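Local coordinates for protein transglutaminase-like enzymes, putative cysteine protease (PDB 3ISR) that is a putative cysteine protease of the transglutaminase-like superfamily that probably cleaves or exchanges amide bonds using a papain-like cysteine mechanism, at residues C217-I222 against W226-A231. Residues are numbered along the deposited sequence; the frame is centred on the assembly and turned at random.
Sequences CFEAYI and WIIFDA
With CG of Tyr221 anti to the backbone N (chi1 -169°) and CG of Trp226 turned beside its own backbone N, two aromatic side chains from facing strands cross at about a right angle. The phenol presents its edge to the face of the indole, CD1 of Tyr221 lying 3.5 Å from CE2 of Trp226 in a T-shaped pair whose planes stand at 63°. Closer to the backbone, CB of Tyr221 sits over the six-membered ring of Trp226, 3.8 Å from its centroid, a CH-pi contact, and Arg200 adds a cation-pi partner. Glu219 lies on the same side of the sheet: its OE1 is salt-bridged to Arg200, while a water donates both to its OE2 and to O of Trp226, tying the side chain to the opposite backbone. These strands form an antiparallel beta hairpin of the transglutaminase-like, papain-clan fold, set beside strand 199-206; Ile228 makes a further backbone bond to Leu290. Its ladder alternates hydrogen-bonded and non-hydrogen-bonded pairs; in one of the former, N of Ala220 donates to O of Ile227 (2.9 Å), and N of Ile227 donates back to O of Ala220 (2.8 Å). The face carrying Phe218, Ala220, Ile227 and Phe229 packs on helices 142-156 and 181-194. There CB of Phe229 rests over the Phe218 ring, 3.9 Å from its centroid, whereas the two rings, near parallel at 18°, are slid so far that they scarcely overlap. The CD1 end of Ile222 reaches the Phe229 ring at its edge, 3.9 Å from CE2. Past the strand's end, Asp230 sets CB against CB of Cys217 (3.8 Å) and directs its carboxylate to His215 and Thr232.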
loop_
_atom_site.group_PDB
_atom_site.type_symbol
_atom_site.label_atom_id
_atom_site.label_comp_id
_atom_site.label_asym_id
_atom_site.label_seq_id
_atom_site.Cartn_x
_atom_site.Cartn_y
_atom_site.Cartn_z
ATOM N N CYS B 217 -21.255 -11.025 6.215
ATOM C CA CYS B 217 -20.376 -11.894 6.958
ATOM C C CYS B 217 -19.754 -12.909 6.006
ATOM O O CYS B 217 -19.598 -12.633 4.811
ATOM C CB CYS B 217 -21.082 -12.532 8.147
ATOM S SG CYS B 217 -22.615 -13.334 7.724
ATOM N N PHE B 218 -19.338 -14.056 6.519
ATOM C CA PHE B 218 -18.673 -15.002 5.634
ATOM C C PHE B 218 -19.011 -16.447 5.960
ATOM O O PHE B 218 -19.538 -16.740 7.047
ATOM C CB PHE B 218 -17.151 -14.752 5.603
ATOM C CG PHE B 218 -16.403 -15.212 6.836
ATOM C CD1 PHE B 218 -15.737 -16.437 6.847
ATOM C CD2 PHE B 218 -16.304 -14.394 7.955
ATOM C CE1 PHE B 218 -15.031 -16.853 7.996
ATOM C CE2 PHE B 218 -15.622 -14.793 9.079
ATOM C CZ PHE B 218 -14.967 -16.006 9.104
ATOM N N GLU B 219 -18.722 -17.340 5.014
ATOM C CA GLU B 219 -18.939 -18.762 5.209
ATOM C C GLU B 219 -17.668 -19.477 4.826
ATOM O O GLU B 219 -16.981 -19.053 3.909
ATOM C CB GLU B 219 -20.103 -19.260 4.350
ATOM C CG GLU B 219 -21.474 -18.639 4.731
ATOM C CD GLU B 219 -22.570 -19.015 3.742
ATOM O OE1 GLU B 219 -22.340 -18.880 2.522
ATOM O OE2 GLU B 219 -23.668 -19.444 4.173
ATOM N N ALA B 220 -17.312 -20.496 5.596
ATOM C CA ALA B 220 -16.145 -21.315 5.295
ATOM C C ALA B 220 -16.624 -22.706 4.945
ATOM O O ALA B 220 -17.586 -23.201 5.539
ATOM C CB ALA B 220 -15.201 -21.374 6.495
ATOM N N TYR B 221 -15.924 -23.367 4.028
ATOM C CA TYR B 221 -16.347 -24.697 3.617
ATOM C C TYR B 221 -15.613 -25.710 4.455
ATOM O O TYR B 221 -14.400 -25.900 4.293
ATOM C CB TYR B 221 -16.064 -24.910 2.137
ATOM C CG TYR B 221 -16.701 -26.139 1.547
ATOM C CD1 TYR B 221 -18.055 -26.134 1.170
ATOM C CD2 TYR B 221 -15.955 -27.293 1.329
ATOM C CE1 TYR B 221 -18.656 -27.266 0.597
ATOM C CE2 TYR B 221 -16.552 -28.432 0.740
ATOM C CZ TYR B 221 -17.893 -28.396 0.377
ATOM O OH TYR B 221 -18.482 -29.506 -0.200
ATOM N N ILE B 222 -16.351 -26.346 5.360
ATOM C CA ILE B 222 -15.770 -27.215 6.371
ATOM C C ILE B 222 -16.545 -28.519 6.393
ATOM O O ILE B 222 -17.762 -28.524 6.632
ATOM C CB ILE B 222 -15.859 -26.603 7.802
ATOM C CG1 ILE B 222 -15.240 -25.197 7.850
ATOM C CG2 ILE B 222 -15.182 -27.540 8.813
ATOM C CD1 ILE B 222 -15.562 -24.425 9.126
ATOM N N TRP B 226 -20.955 -25.359 3.830
ATOM C CA TRP B 226 -20.644 -23.942 4.055
ATOM C C TRP B 226 -21.158 -23.566 5.449
ATOM O O TRP B 226 -22.365 -23.665 5.717
ATOM C CB TRP B 226 -21.300 -23.068 2.981
ATOM C CG TRP B 226 -20.661 -23.198 1.666
ATOM C CD1 TRP B 226 -21.126 -23.901 0.589
ATOM C CD2 TRP B 226 -19.398 -22.630 1.268
ATOM N NE1 TRP B 226 -20.230 -23.799 -0.462
ATOM C CE2 TRP B 226 -19.166 -23.024 -0.069
ATOM C CE3 TRP B 226 -18.451 -21.820 1.913
ATOM C CZ2 TRP B 226 -18.020 -22.624 -0.789
ATOM C CZ3 TRP B 226 -17.293 -21.428 1.197
ATOM C CH2 TRP B 226 -17.095 -21.837 -0.134
ATOM N N ILE B 227 -20.240 -23.202 6.345
ATOM C CA ILE B 227 -20.586 -22.893 7.714
ATOM C C ILE B 227 -20.464 -21.382 7.860
ATOM O O ILE B 227 -19.431 -20.819 7.512
ATOM C CB ILE B 227 -19.622 -23.557 8.718
ATOM C CG1 ILE B 227 -19.543 -25.094 8.522
ATOM C CG2 ILE B 227 -20.011 -23.201 10.167
ATOM C CD1 ILE B 227 -20.886 -25.860 8.675
ATOM N N ILE B 228 -21.497 -20.752 8.408
ATOM C CA ILE B 228 -21.526 -19.301 8.536
ATOM C C ILE B 228 -20.815 -18.773 9.784
ATOM O O ILE B 228 -20.882 -19.378 10.861
ATOM C CB ILE B 228 -22.982 -18.764 8.450
ATOM C CG1 ILE B 228 -22.952 -17.250 8.155
ATOM C CG2 ILE B 228 -23.785 -19.100 9.707
ATOM C CD1 ILE B 228 -24.093 -16.777 7.273
ATOM N N PHE B 229 -20.137 -17.633 9.638
ATOM C CA PHE B 229 -19.388 -17.009 10.741
ATOM C C PHE B 229 -19.553 -15.503 10.648
ATOM O O PHE B 229 -19.666 -14.965 9.557
ATOM C CB PHE B 229 -17.895 -17.311 10.634
ATOM C CG PHE B 229 -17.545 -18.748 10.887
ATOM C CD1 PHE B 229 -17.181 -19.173 12.158
ATOM C CD2 PHE B 229 -17.575 -19.674 9.844
ATOM C CE1 PHE B 229 -16.852 -20.525 12.397
ATOM C CE2 PHE B 229 -17.264 -21.024 10.070
ATOM C CZ PHE B 229 -16.900 -21.447 11.346
ATOM N N ASP B 230 -19.528 -14.810 11.780
ATOM C CA ASP B 230 -19.694 -13.359 11.755
ATOM C C ASP B 230 -18.873 -12.761 12.872
ATOM O O ASP B 230 -19.295 -12.765 14.020
ATOM C CB ASP B 230 -21.180 -12.978 11.905
ATOM C CG ASP B 230 -21.408 -11.480 11.987
ATOM O OD1 ASP B 230 -20.473 -10.683 11.786
ATOM O OD2 ASP B 230 -22.554 -11.074 12.285
ATOM N N ALA B 231 -17.701 -12.243 12.523
ATOM C CA ALA B 231 -16.780 -11.697 13.502
ATOM C C ALA B 231 -17.252 -10.409 14.153
ATOM O O ALA B 231 -16.655 -9.995 15.148
ATOM C CB ALA B 231 -15.378 -11.514 12.898
HETATM O O HOH W 1 -24.236 -21.553 5.685
#